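Long-range contacts in ABC transporter periplasmic-binding protein YtfQ (Mycobacterium smegmatis, PDB 6HB0), which probably binds a sugar, most likely L-arabinofuranose, outside the cell membrane as the solute-binding component of a mycobacterial ABC transporter: residues A[131-136]-A[259-264]; A[150-155]-A[210-215]. All coordinates share one frame; numbering follows the deposited sequence.

Both contacts belong to the same lobe of the two-lobed binding protein and reach the same mixed sheet, their centres about 12 Å apart. Contact 2 is core: it pairs strands 148-154 and 210-213, neighbours in the sheet, through backbone hydrogen bonds, buried aliphatic side chains and a glutamine pair near the strand ends. Contact 1 is only partly buried: helix 126-140 packs over strand 259-263 by an aromatic stack, one arginine bond and, at the strand's end, a zinc ion. Helix 126-140 leads along the chain into strand 148-154, and the two contacts touch where CB of A133 meets CE1 of F212 at 3.4 Å, so the helix packs on the face that bears F212.

Contact 1. Residues A[131-136]-A[259-264]; sequences RRAGQW and YIVECN. With ZN (zinc ion), chain F.
W136 and Y259 form an offset stack in which the indole's five-membered ring lies on the phenol ring, centroids 3.8 Å apart and planes 7° from parallel. CD1 of W136 sits over the centre of the Y259 ring, 3.4 Å from CG, while CB of Y259 makes a CH-pi contact 3.7 Å from the centroid of the five-membered ring. CG of W136 is anti to the backbone N (chi1 174°), which puts this root of the indole 3.4 Å from CD2 of Y259. Large flat rings suit this partly exposed place, covering one another across helix and strand.

Aliphatic packing is lighter. A133, small enough to let the helix come close, brings CB to 4.3 Å from CG2 of V261.

The polar link comes from R132, whose chain bends at chi3 (54°), turning NE aside; the side chain slides past V261 in the opposite direction. NH1 gives the backbone O of E262 a nearly straight bond of 3.0 Å; the oxygen lies in the guanidinium plane, although NH1 stands well above the carbonyl plane. CB of V261 lies under one face, toward the rim. NH2 bonds to E293 O.

C263 SG binds the zinc ion at 2.3 Å, with E128, D292 and a water completing the site; the soft sulphur of a cysteine suits zinc. Through NH1's salt bridge to OE1 of E128, whose OE2 binds zinc, R132 is a second-shell residue of the site.

Helix 126-140 runs nearly antiparallel to strand 259-263, which lies between strands 238-242 and 292-295; A133 and W136 also touch V240, and R132 touches A294.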
# COMPACT_ATOMS: atom_id res chain seq x y z
N ARG A 131 -4.40 -10.26 -5.10
CA ARG A 131 -4.06 -11.36 -5.98
C ARG A 131 -2.97 -12.21 -5.41
O ARG A 131 -3.01 -13.45 -5.52
CB ARG A 131 -3.62 -10.85 -7.35
CG ARG A 131 -3.35 -11.96 -8.37
CD ARG A 131 -3.36 -11.41 -9.75
NE ARG A 131 -3.02 -12.41 -10.74
CZ ARG A 131 -2.93 -12.16 -12.05
NH1 ARG A 131 -3.15 -10.93 -12.55
NH2 ARG A 131 -2.60 -13.14 -12.86
N ARG A 132 -1.94 -11.59 -4.85
CA ARG A 132 -0.83 -12.39 -4.27
C ARG A 132 -1.32 -13.18 -3.06
O ARG A 132 -0.87 -14.31 -2.82
CB ARG A 132 0.37 -11.47 -3.94
CG ARG A 132 0.99 -10.84 -5.20
CD ARG A 132 1.76 -9.56 -4.94
NE ARG A 132 2.71 -9.82 -3.92
CZ ARG A 132 3.13 -8.97 -2.98
NH1 ARG A 132 2.80 -7.68 -2.92
NH2 ARG A 132 3.96 -9.47 -2.09
N ALA A 133 -2.22 -12.61 -2.27
CA ALA A 133 -2.76 -13.32 -1.13
C ALA A 133 -3.52 -14.57 -1.64
O ALA A 133 -3.32 -15.67 -1.14
CB ALA A 133 -3.71 -12.42 -0.34
N GLY A 134 -4.36 -14.38 -2.65
CA GLY A 134 -5.14 -15.47 -3.26
C GLY A 134 -4.26 -16.56 -3.85
O GLY A 134 -4.50 -17.76 -3.64
N GLN A 135 -3.21 -16.13 -4.51
CA GLN A 135 -2.32 -17.03 -5.16
C GLN A 135 -1.56 -17.89 -4.15
O GLN A 135 -1.26 -19.05 -4.41
CB GLN A 135 -1.38 -16.25 -6.09
CG GLN A 135 -0.40 -17.09 -6.88
CD GLN A 135 -1.13 -18.06 -7.79
OE1 GLN A 135 -1.95 -17.64 -8.64
NE2 GLN A 135 -0.88 -19.37 -7.61
N TRP A 136 -1.26 -17.35 -2.99
CA TRP A 136 -0.63 -18.11 -1.94
C TRP A 136 -1.58 -19.17 -1.45
O TRP A 136 -1.16 -20.29 -1.21
CB TRP A 136 -0.19 -17.25 -0.77
CG TRP A 136 0.34 -17.99 0.38
CD1 TRP A 136 1.65 -18.33 0.61
CD2 TRP A 136 -0.41 -18.49 1.50
NE1 TRP A 136 1.74 -19.01 1.80
CE2 TRP A 136 0.50 -19.12 2.36
CE3 TRP A 136 -1.76 -18.45 1.85
CZ2 TRP A 136 0.10 -19.72 3.55
CZ3 TRP A 136 -2.17 -19.09 3.03
CH2 TRP A 136 -1.22 -19.70 3.86
N TYR A 259 0.83 -16.07 6.35
CA TYR A 259 1.42 -15.36 5.25
C TYR A 259 0.97 -13.90 5.26
O TYR A 259 -0.22 -13.59 5.54
CB TYR A 259 1.04 -16.02 3.94
CG TYR A 259 1.90 -15.67 2.75
CD1 TYR A 259 3.24 -16.04 2.70
CD2 TYR A 259 1.38 -14.98 1.67
CE1 TYR A 259 4.04 -15.71 1.60
CE2 TYR A 259 2.16 -14.67 0.57
CZ TYR A 259 3.49 -15.07 0.56
OH TYR A 259 4.21 -14.74 -0.52
N ILE A 260 1.92 -13.00 4.96
CA ILE A 260 1.64 -11.58 4.80
C ILE A 260 2.16 -11.09 3.46
O ILE A 260 3.24 -11.49 3.00
CB ILE A 260 2.26 -10.80 5.95
CG1 ILE A 260 1.49 -11.03 7.22
CG2 ILE A 260 2.27 -9.30 5.64
CD1 ILE A 260 2.22 -10.48 8.43
N VAL A 261 1.38 -10.25 2.80
CA VAL A 261 1.79 -9.57 1.59
C VAL A 261 1.65 -8.08 1.77
O VAL A 261 0.80 -7.62 2.55
CB VAL A 261 0.96 -10.00 0.34
CG1 VAL A 261 1.17 -11.48 0.07
CG2 VAL A 261 -0.49 -9.72 0.53
N GLU A 262 2.43 -7.31 1.03
CA GLU A 262 2.27 -5.85 0.99
C GLU A 262 2.81 -5.35 -0.29
O GLU A 262 3.83 -5.85 -0.75
CB GLU A 262 3.01 -5.18 2.14
CG GLU A 262 2.78 -3.67 2.17
CD GLU A 262 3.49 -2.94 3.28
OE1 GLU A 262 3.44 -3.44 4.41
OE2 GLU A 262 4.07 -1.83 3.03
N CYS A 263 2.12 -4.39 -0.90
CA CYS A 263 2.65 -3.62 -2.00
C CYS A 263 3.04 -2.29 -1.35
O CYS A 263 2.20 -1.59 -0.77
CB CYS A 263 1.61 -3.37 -3.08
SG CYS A 263 2.28 -2.49 -4.51
N ASN A 264 4.31 -1.93 -1.43
CA ASN A 264 4.78 -0.71 -0.80
C ASN A 264 4.23 0.57 -1.46
O ASN A 264 3.93 0.64 -2.63
CB ASN A 264 6.30 -0.58 -0.87
CG ASN A 264 7.05 -1.55 -0.01
OD1 ASN A 264 8.21 -1.80 -0.29
ND2 ASN A 264 6.45 -2.05 1.04
ZN ZN F . 3.32 -4.18 -5.60
O HOH W 1 4.39 -3.39 -7.12

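Contact 2. Residues A[150-155]-A[210-215]; sequences IVQLEG and VVFAQN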
# COMPACT_ATOMS: atom_id res chain seq x y z
N ILE A 150 -12.81 -20.52 2.53
CA ILE A 150 -12.13 -19.27 2.83
C ILE A 150 -13.17 -18.31 3.38
O ILE A 150 -14.25 -18.21 2.82
CB ILE A 150 -11.54 -18.66 1.55
CG1 ILE A 150 -10.53 -19.61 0.92
CG2 ILE A 150 -10.86 -17.32 1.87
CD1 ILE A 150 -10.17 -19.22 -0.51
N VAL A 151 -12.84 -17.63 4.47
CA VAL A 151 -13.63 -16.48 4.86
C VAL A 151 -12.80 -15.22 4.69
O VAL A 151 -11.59 -15.25 4.86
CB VAL A 151 -14.20 -16.61 6.26
CG1 VAL A 151 -15.07 -17.88 6.33
CG2 VAL A 151 -13.14 -16.53 7.35
N GLN A 152 -13.45 -14.13 4.32
CA GLN A 152 -12.77 -12.90 4.01
C GLN A 152 -13.23 -11.76 4.88
O GLN A 152 -14.43 -11.44 4.97
CB GLN A 152 -12.96 -12.56 2.54
CG GLN A 152 -12.30 -11.25 2.10
CD GLN A 152 -12.15 -11.07 0.59
OE1 GLN A 152 -11.47 -10.13 0.14
NE2 GLN A 152 -12.83 -11.89 -0.19
N LEU A 153 -12.28 -11.13 5.54
CA LEU A 153 -12.55 -9.92 6.33
C LEU A 153 -12.21 -8.75 5.43
O LEU A 153 -11.03 -8.52 5.10
CB LEU A 153 -11.71 -9.93 7.60
CG LEU A 153 -11.94 -11.10 8.55
CD1 LEU A 153 -10.89 -11.12 9.65
CD2 LEU A 153 -13.32 -10.99 9.17
N GLU A 154 -13.24 -8.04 4.95
CA GLU A 154 -13.04 -6.96 4.05
C GLU A 154 -12.82 -5.66 4.78
O GLU A 154 -13.30 -5.48 5.91
CB GLU A 154 -14.26 -6.75 3.17
CG GLU A 154 -14.73 -7.97 2.44
CD GLU A 154 -16.10 -7.74 1.78
OE1 GLU A 154 -16.50 -6.56 1.58
OE2 GLU A 154 -16.74 -8.73 1.42
N GLY A 155 -12.12 -4.75 4.12
CA GLY A 155 -11.97 -3.40 4.57
C GLY A 155 -13.30 -2.62 4.48
O GLY A 155 -14.34 -3.13 4.07
N VAL A 210 -9.29 -21.12 5.99
CA VAL A 210 -8.42 -19.97 5.82
C VAL A 210 -9.21 -18.70 6.02
O VAL A 210 -10.34 -18.63 5.55
CB VAL A 210 -7.86 -19.91 4.40
CG1 VAL A 210 -6.96 -18.68 4.25
CG2 VAL A 210 -7.09 -21.17 4.06
N VAL A 211 -8.62 -17.74 6.72
CA VAL A 211 -9.09 -16.36 6.68
C VAL A 211 -8.17 -15.47 5.86
O VAL A 211 -6.96 -15.52 5.99
CB VAL A 211 -9.58 -15.76 8.03
CG1 VAL A 211 -9.40 -16.69 9.20
CG2 VAL A 211 -9.27 -14.27 8.22
N PHE A 212 -8.75 -14.73 4.93
CA PHE A 212 -8.05 -13.69 4.25
C PHE A 212 -8.48 -12.36 4.88
O PHE A 212 -9.65 -11.98 4.83
CB PHE A 212 -8.35 -13.69 2.77
CG PHE A 212 -7.86 -12.47 2.06
CD1 PHE A 212 -6.56 -12.03 2.25
CD2 PHE A 212 -8.68 -11.74 1.22
CE1 PHE A 212 -6.08 -10.90 1.59
CE2 PHE A 212 -8.20 -10.63 0.57
CZ PHE A 212 -6.90 -10.20 0.76
N ALA A 213 -7.54 -11.72 5.52
CA ALA A 213 -7.76 -10.43 6.21
C ALA A 213 -7.15 -9.34 5.35
O ALA A 213 -5.95 -9.36 5.07
CB ALA A 213 -7.09 -10.46 7.54
N GLN A 214 -7.97 -8.41 4.91
CA GLN A 214 -7.50 -7.37 4.01
C GLN A 214 -6.61 -6.33 4.70
O GLN A 214 -6.10 -5.47 4.01
CB GLN A 214 -8.66 -6.65 3.35
CG GLN A 214 -9.36 -7.47 2.33
CD GLN A 214 -10.45 -6.69 1.65
OE1 GLN A 214 -10.64 -5.51 1.93
NE2 GLN A 214 -11.20 -7.37 0.76
N ASN A 215 -6.43 -6.39 6.02
CA ASN A 215 -5.33 -5.69 6.67
C ASN A 215 -4.90 -6.43 7.93
O ASN A 215 -5.55 -7.39 8.37
CB ASN A 215 -5.61 -4.18 6.93
CG ASN A 215 -6.41 -3.92 8.17
OD1 ASN A 215 -7.15 -4.79 8.66
ND2 ASN A 215 -6.28 -2.69 8.70
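Neighbouring parallel strands meet inside a lobe's sheet, with I150, V151, Q152 and L153 level with V210, V211, F212 and A213. V151 N bonds to V210 O and V151 O receives F212 N, both at 2.9 Å; L153 N to F212 O and Q214 N to L153 O continue the pattern. After strand 148-154 the chain runs through helix 160-173, strand 179-186 and helix 191-204 before strand 210-213 lines up beside it, as in the alternating alpha/beta lobes of periplasmic binding proteins. V151, L153, V211 and A213 make up one aliphatic face: CG2 of V151 lies 3.7 Å from CB of V211, CD1 of L153 3.8 Å from CG2 of V211, and V151 and L153 touch F201. On the other, with I150 and V210, CG of Q152 is anti to the backbone N (chi1 179°), which sets it 3.8 Å from CD2 of F212; OE1 of Q152 meets the ring edge, 3.3 Å from CE2. F212 stacks on F169.

Beyond the pairs, Q214 uses both ends of its amide, which suits a buried strand end. NE2 bonds to Q152 OE1, amide planes 70° apart, and OE1 takes G155 N from above its carbonyl plane, both at 2.8 Å. N215 caps helix 216-228.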